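Side-chain contacts in putative 4-Hydroxy-2-oxoglutarate aldolase / 2-dehydro-3-deoxyphosphogluconate aldolase (Yersinia enterocolitica, PDB 3LM7), which is a putative aldolase of the KDGP aldolase family, whose members belong to the TIM-barrel clan: residues 23-26 / 27-30; 109-112 / 113-116; 165-169 / 170-174. One frame throughout, in Å; residues are numbered along the deposited sequence.

Interaction 1. Residues 23-26 / 27-30; sequences SKDN and ARAI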
loop_
_atom_site.group_PDB
_atom_site.type_symbol
_atom_site.label_atom_id
_atom_site.label_comp_id
_atom_site.label_asym_id
_atom_site.label_seq_id
_atom_site.Cartn_x
_atom_site.Cartn_y
_atom_site.Cartn_z
ATOM N N SER A 23 18.609 -25.002 -8.650
ATOM C CA SER A 23 18.134 -26.108 -9.514
ATOM C C SER A 23 16.607 -26.077 -9.521
ATOM O O SER A 23 16.001 -25.382 -8.695
ATOM C CB SER A 23 18.589 -27.468 -8.934
ATOM O OG SER A 23 17.874 -27.808 -7.750
ATOM N N LYS A 24 15.960 -26.838 -10.407
ATOM C CA LYS A 24 14.479 -26.904 -10.360
ATOM C C LYS A 24 13.925 -27.511 -9.082
ATOM O O LYS A 24 12.936 -27.007 -8.515
ATOM C CB LYS A 24 13.959 -27.679 -11.597
ATOM C CG LYS A 24 14.042 -26.828 -12.857
ATOM C CD LYS A 24 13.854 -27.704 -14.094
ATOM C CE LYS A 24 14.077 -26.905 -15.339
ATOM N NZ LYS A 24 15.458 -26.769 -15.709
ATOM N N ASP A 25 14.550 -28.594 -8.614
ATOM C CA ASP A 25 14.125 -29.223 -7.335
ATOM C C ASP A 25 14.332 -28.168 -6.231
ATOM O O ASP A 25 13.558 -28.068 -5.320
ATOM C CB ASP A 25 14.988 -30.465 -6.938
ATOM C CG ASP A 25 14.765 -31.675 -7.834
ATOM O OD1 ASP A 25 13.674 -31.784 -8.404
ATOM O OD2 ASP A 25 15.711 -32.502 -8.003
ATOM N N ASN A 26 15.393 -27.394 -6.319
ATOM C CA ASN A 26 15.644 -26.373 -5.257
ATOM C C ASN A 26 14.554 -25.310 -5.280
ATOM O O ASN A 26 14.055 -24.890 -4.223
ATOM C CB ASN A 26 17.060 -25.769 -5.407
ATOM C CG ASN A 26 17.420 -24.776 -4.273
ATOM O OD1 ASN A 26 18.097 -23.765 -4.506
ATOM N ND2 ASN A 26 16.955 -25.071 -3.045
ATOM N N ALA A 27 14.184 -24.855 -6.491
ATOM C CA ALA A 27 13.081 -23.885 -6.594
ATOM C C ALA A 27 11.809 -24.435 -5.906
ATOM O O ALA A 27 11.147 -23.761 -5.125
ATOM C CB ALA A 27 12.806 -23.538 -8.089
ATOM N N ARG A 28 11.450 -25.689 -6.199
ATOM C CA ARG A 28 10.245 -26.284 -5.554
ATOM C C ARG A 28 10.338 -26.266 -4.023
ATOM O O ARG A 28 9.362 -25.914 -3.324
ATOM C CB ARG A 28 10.030 -27.714 -6.105
ATOM C CG ARG A 28 8.671 -28.372 -5.839
ATOM C CD ARG A 28 8.742 -29.835 -6.405
ATOM N NE ARG A 28 9.947 -29.938 -7.249
ATOM C CZ ARG A 28 9.980 -30.345 -8.516
ATOM N NH1 ARG A 28 8.865 -30.760 -9.126
ATOM N NH2 ARG A 28 11.145 -30.364 -9.160
ATOM N N ALA A 29 11.501 -26.658 -3.500
ATOM C CA ALA A 29 11.716 -26.763 -2.042
ATOM C C ALA A 29 11.608 -25.369 -1.423
ATOM O O ALA A 29 11.077 -25.210 -0.302
ATOM C CB ALA A 29 13.112 -27.329 -1.806
ATOM N N ILE A 30 12.195 -24.369 -2.116
ATOM C CA ILE A 30 12.169 -22.963 -1.626
ATOM C C ILE A 30 10.737 -22.476 -1.558
ATOM O O ILE A 30 10.324 -21.874 -0.586
ATOM C CB ILE A 30 12.946 -22.013 -2.631
ATOM C CG1 ILE A 30 14.451 -22.295 -2.590
ATOM C CG2 ILE A 30 12.538 -20.573 -2.399
ATOM C CD1 ILE A 30 15.259 -21.707 -3.747
#

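Interaction 2. Residues 109-112 / 113-116; sequences LGQH and DTVV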
loop_
_atom_site.group_PDB
_atom_site.type_symbol
_atom_site.label_atom_id
_atom_site.label_comp_id
_atom_site.label_asym_id
_atom_site.label_seq_id
_atom_site.Cartn_x
_atom_site.Cartn_y
_atom_site.Cartn_z
ATOM N N LEU A 109 6.925 -5.932 -21.547
ATOM C CA LEU A 109 6.014 -6.752 -20.748
ATOM C C LEU A 109 4.583 -6.537 -21.192
ATOM O O LEU A 109 3.762 -7.499 -21.194
ATOM C CB LEU A 109 6.145 -6.455 -19.225
ATOM C CG LEU A 109 7.347 -7.133 -18.541
ATOM C CD1 LEU A 109 7.664 -6.420 -17.169
ATOM C CD2 LEU A 109 7.052 -8.636 -18.296
ATOM N N GLY A 110 4.262 -5.297 -21.559
ATOM C CA GLY A 110 2.930 -4.983 -22.098
ATOM C C GLY A 110 1.842 -4.896 -21.018
ATOM O O GLY A 110 0.655 -4.829 -21.337
ATOM N N GLN A 111 2.218 -4.882 -19.744
ATOM C CA GLN A 111 1.234 -4.739 -18.653
ATOM C C GLN A 111 2.049 -4.214 -17.455
ATOM O O GLN A 111 3.306 -4.303 -17.436
ATOM C CB GLN A 111 0.447 -6.084 -18.302
ATOM C CG GLN A 111 1.292 -7.379 -18.409
ATOM C CD GLN A 111 2.271 -7.603 -17.203
ATOM O OE1 GLN A 111 2.178 -6.985 -16.185
ATOM N NE2 GLN A 111 3.184 -8.500 -17.373
ATOM N N HIS A 112 1.342 -3.680 -16.478
ATOM C CA HIS A 112 1.981 -3.115 -15.282
ATOM C C HIS A 112 1.867 -4.000 -14.041
ATOM O O HIS A 112 2.224 -3.552 -12.961
ATOM C CB HIS A 112 1.367 -1.752 -14.957
ATOM C CG HIS A 112 2.294 -0.837 -14.206
ATOM N ND1 HIS A 112 3.212 -0.015 -14.836
ATOM C CD2 HIS A 112 2.425 -0.596 -12.874
ATOM C CE1 HIS A 112 3.881 0.677 -13.920
ATOM N NE2 HIS A 112 3.414 0.353 -12.724
ATOM N N ASP A 113 1.432 -5.247 -14.181
ATOM C CA ASP A 113 1.380 -6.100 -12.988
ATOM C C ASP A 113 2.715 -6.653 -12.614
ATOM O O ASP A 113 3.061 -6.683 -11.421
ATOM C CB ASP A 113 0.433 -7.258 -13.204
ATOM C CG ASP A 113 -1.010 -6.775 -13.415
ATOM O OD1 ASP A 113 -1.400 -5.807 -12.765
ATOM O OD2 ASP A 113 -1.698 -7.367 -14.229
ATOM N N THR A 114 3.454 -7.158 -13.597
ATOM C CA THR A 114 4.781 -7.713 -13.272
ATOM C C THR A 114 5.589 -6.610 -12.577
ATOM O O THR A 114 5.626 -5.445 -13.053
ATOM C CB THR A 114 5.495 -8.109 -14.550
ATOM O OG1 THR A 114 4.813 -9.208 -15.127
ATOM C CG2 THR A 114 6.937 -8.582 -14.266
ATOM N N VAL A 115 6.251 -6.958 -11.474
ATOM C CA VAL A 115 7.103 -5.984 -10.770
ATOM C C VAL A 115 8.441 -5.830 -11.470
ATOM O O VAL A 115 9.129 -6.819 -11.681
ATOM C CB VAL A 115 7.353 -6.463 -9.268
ATOM C CG1 VAL A 115 8.390 -5.549 -8.571
ATOM C CG2 VAL A 115 5.994 -6.374 -8.508
ATOM N N VAL A 116 8.805 -4.585 -11.828
ATOM C CA VAL A 116 10.078 -4.299 -12.437
ATOM C C VAL A 116 10.856 -3.363 -11.517
ATOM O O VAL A 116 10.439 -2.180 -11.282
ATOM C CB VAL A 116 9.866 -3.544 -13.786
ATOM C CG1 VAL A 116 11.243 -3.242 -14.435
ATOM C CG2 VAL A 116 9.014 -4.487 -14.702
#

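Interaction 3. Residues 165-169 / 170-174; sequences FPMNG and LDSID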
loop_
_atom_site.group_PDB
_atom_site.type_symbol
_atom_site.label_atom_id
_atom_site.label_comp_id
_atom_site.label_asym_id
_atom_site.label_seq_id
_atom_site.Cartn_x
_atom_site.Cartn_y
_atom_site.Cartn_z
ATOM N N PHE A 165 21.110 -1.188 -4.062
ATOM C CA PHE A 165 22.173 -2.170 -4.124
ATOM C C PHE A 165 23.445 -1.461 -4.523
ATOM O O PHE A 165 23.381 -0.581 -5.383
ATOM C CB PHE A 165 21.828 -3.199 -5.224
ATOM C CG PHE A 165 22.939 -4.185 -5.474
ATOM C CD1 PHE A 165 23.119 -5.273 -4.631
ATOM C CD2 PHE A 165 23.794 -4.013 -6.588
ATOM C CE1 PHE A 165 24.173 -6.205 -4.869
ATOM C CE2 PHE A 165 24.797 -4.904 -6.860
ATOM C CZ PHE A 165 25.014 -6.015 -5.971
ATOM N N PRO A 166 24.596 -1.862 -4.004
ATOM C CA PRO A 166 24.884 -2.879 -2.944
ATOM C C PRO A 166 24.723 -2.259 -1.566
ATOM O O PRO A 166 25.290 -1.189 -1.244
ATOM C CB PRO A 166 26.360 -3.265 -3.207
ATOM C CG PRO A 166 26.981 -1.821 -3.643
ATOM C CD PRO A 166 25.843 -1.315 -4.618
HETATM N N MSE A 167 23.852 -2.825 -0.751
HETATM C CA MSE A 167 23.744 -2.277 0.601
HETATM C C MSE A 167 24.856 -2.569 1.566
HETATM O O MSE A 167 25.001 -1.849 2.579
HETATM C CB MSE A 167 22.464 -2.761 1.242
HETATM C CG MSE A 167 21.503 -1.729 0.950
HETATM SE SE MSE A 167 19.838 -2.190 1.619
HETATM C CE MSE A 167 20.012 -2.394 3.518
ATOM N N ASN A 168 25.612 -3.618 1.299
ATOM C CA ASN A 168 26.545 -4.106 2.328
ATOM C C ASN A 168 25.898 -4.236 3.716
ATOM O O ASN A 168 26.400 -3.667 4.689
ATOM C CB ASN A 168 27.830 -3.236 2.380
ATOM C CG ASN A 168 28.592 -3.277 1.064
ATOM O OD1 ASN A 168 28.838 -4.350 0.507
ATOM N ND2 ASN A 168 28.923 -2.111 0.533
ATOM N N GLY A 169 24.779 -4.961 3.809
ATOM C CA GLY A 169 24.123 -5.214 5.095
ATOM C C GLY A 169 23.675 -3.945 5.749
ATOM O O GLY A 169 22.870 -3.221 5.190
ATOM N N LEU A 170 24.211 -3.637 6.933
ATOM C CA LEU A 170 23.793 -2.435 7.657
ATOM C C LEU A 170 24.747 -1.259 7.416
ATOM O O LEU A 170 24.612 -0.194 8.030
ATOM C CB LEU A 170 23.808 -2.738 9.150
ATOM C CG LEU A 170 22.877 -3.883 9.600
ATOM C CD1 LEU A 170 23.141 -4.308 11.061
ATOM C CD2 LEU A 170 21.461 -3.413 9.528
ATOM N N ASP A 171 25.739 -1.461 6.587
ATOM C CA ASP A 171 26.755 -0.433 6.402
ATOM C C ASP A 171 26.212 0.875 5.803
ATOM O O ASP A 171 26.853 1.907 5.928
ATOM C CB ASP A 171 27.832 -0.949 5.460
ATOM C CG ASP A 171 28.833 -1.887 6.152
ATOM O OD1 ASP A 171 28.753 -2.089 7.383
ATOM O OD2 ASP A 171 29.721 -2.377 5.436
ATOM N N SER A 172 25.067 0.822 5.121
ATOM C CA SER A 172 24.541 2.025 4.482
ATOM C C SER A 172 23.181 2.344 5.101
ATOM O O SER A 172 22.229 2.826 4.435
ATOM C CB SER A 172 24.508 1.809 2.957
ATOM O OG SER A 172 23.646 0.714 2.657
ATOM N N ILE A 173 23.085 2.121 6.412
ATOM C CA ILE A 173 21.785 2.182 7.094
ATOM C C ILE A 173 21.106 3.547 7.039
ATOM O O ILE A 173 19.901 3.662 6.777
ATOM C CB ILE A 173 21.905 1.635 8.588
ATOM C CG1 ILE A 173 20.572 1.122 9.042
ATOM C CG2 ILE A 173 22.681 2.553 9.505
ATOM C CD1 ILE A 173 20.330 -0.245 8.269
ATOM N N ASP A 174 21.878 4.595 7.278
ATOM C CA ASP A 174 21.304 5.937 7.204
ATOM C C ASP A 174 20.808 6.255 5.791
ATOM O O ASP A 174 19.726 6.892 5.641
ATOM C CB ASP A 174 22.316 6.973 7.651
ATOM C CG ASP A 174 22.585 6.878 9.130
ATOM O OD1 ASP A 174 21.712 6.314 9.850
ATOM O OD2 ASP A 174 23.640 7.366 9.527
HETATM O O HOH W 1 22.637 -0.683 4.927
#

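Interaction 1. Residues 23-26 / 27-30
D25 and R28, one helical turn apart, lie side by side and point the same way, joined at their ends by a salt bridge of 3.0 Å between D25 OD1 and R28 NH2. Their flat groups do not meet in one plane: carboxylate and guanidinium are turned 47° against each other. R28 reaches its partner through a sharp bend, its chi3 of -13° being close to eclipsed, which folds the guanidinium back toward the start of the helix and sets its edge facing D25 CA. Both residues are exposed, where charged groups are at home, and an aspartate in the first turn would probably also be favoured by the helix dipole.

N26 and I30 meet differently, their side chains crossing obliquely. With CG anti to the backbone N (chi1 -176°), the N26 amide lies across the isoleucine's longer branch, I30 CD1 lying 3.6 Å from N26 OD1 and I30 CG1 3.8 Å from N26 ND2. The amide is buried, but both its ends are satisfied: OD1 accepts from G22 N and ND2 donates to T232 O. Asparagine suits a place where one side chain must serve two backbone groups, and I30 turns its hydrocarbon onto V38 and V40 of the neighbouring strand.

Beneath these pairs run the helical bonds, such as I30 N to N26 O at 2.9 Å. K24 stretches its long chain to a salt bridge with D56 of helix 50-63. S23 opens the helix, its OG accepting from N26 N at 2.9 Å. This is a serine N-cap, which begins helix 24-33 in the beta-alpha-beta unit with strands 17-20 and 38-43, the repeating element of a TIM barrel.

Interaction 2. Residues 109-112 / 113-116
The bent side chain of Q111 reaches forward to T114 and meets it with both ends of its amide. Q111 OE1 accepts from T114 N at 2.9 Å, in the carbonyl plane and on a lone pair, with a nearly straight N-H (169°). Beside it Q111 NE2 donates to T114 OG1, also 2.9 Å away, within the amide plane and just as straight. These two bonds fix the rotation of the amide; a further, weak one reaches OE1 from D113 N. Glutamine has the length and the paired donor and acceptor for this, but the fit needs a folded chain: CG sits between the backbone N and the carbonyl carbon (chi1 36°), with another bend at chi2.

Next to this polar grip the packing is dense. L109 CD1 presses on V116 CG2 at 3.4 Å, tighter than usual for two carbons, the two side chains sliding past each other in opposite directions. L109 also crosses T114 at about a right angle, CD1 lying 3.7 Å from T114 CG2. Threonine thus serves both halves, with its methyl on the leucine and its hydroxyl among the polar groups.

The other side is looser. H112 and D113 are exposed, as suits their polar side chains; D113 rests against L6 and T7, H112 against R106.

G110, the first residue past helix 102-109, has positive phi, which glycine adopts readily; this alpha-to-beta loop enters strand 115-120 of the TIM-barrel-type sheet. R106 donates to the carbonyls of Q111 and T114, Q91 accepts from Q111 NE2, and T114 OG1 bonds to P92 O just before strand 94-95, whose V95 touches both L109 and T114.

Interaction 3. Residues 165-169 / 170-174
A type II' beta turn from N168 to D171 leads the chain toward helix 173-185. D171 N closes it on N168 O at 3.0 Å, approaching from above the carbonyl plane, while D171 OD2 lies 3.7 Å from N168 CB. G169 holds the second position, where this turn takes positive phi (62°), readily adopted by glycine.

A second bond spans the turn: S172 OG donates to M167 O at 2.9 Å, in the carbonyl plane and on a lone pair. With chi1 at 61°, OG stands between the serine's own backbone N and carbonyl carbon, and faces back to the loop; although S172 occupies the N-cap position, its side chain makes no capping bond. This is a beta-to-alpha loop of the TIM-barrel type, following strand 161-164, and the short serine side chain brings its hydroxyl to the M167 carbonyl. One water donates to both G169 O (2.6 Å) and S172 OG (2.9 Å), bridging the two segments.

M167, modelled as selenomethionine, passes its CG 3.7 Å from S172 OG. Its long apolar chain continues to I204 of helix 201-211, against which L170 also packs.

All three contacts are local and part buried, part exposed. In interaction 1 the N26-I30 side is buried and the D25-R28 side exposed; in interaction 2 leucine, threonine and valine are buried, H112 and D113 exposed; in interaction 3 M167 and G169 are buried, N168 and D171 exposed. Interactions 1 and 3 lie where a helix begins, yet only interaction 1 has a side-chain N-cap; in interaction 3 the serine at that position bonds to the preceding loop, and a water also donates to it. Interaction 2 runs from helix into strand, combining an amide with a tight apolar contact. Strands 115-120 and 161-164, next to interactions 2 and 3, are neighbours in the parallel sheet.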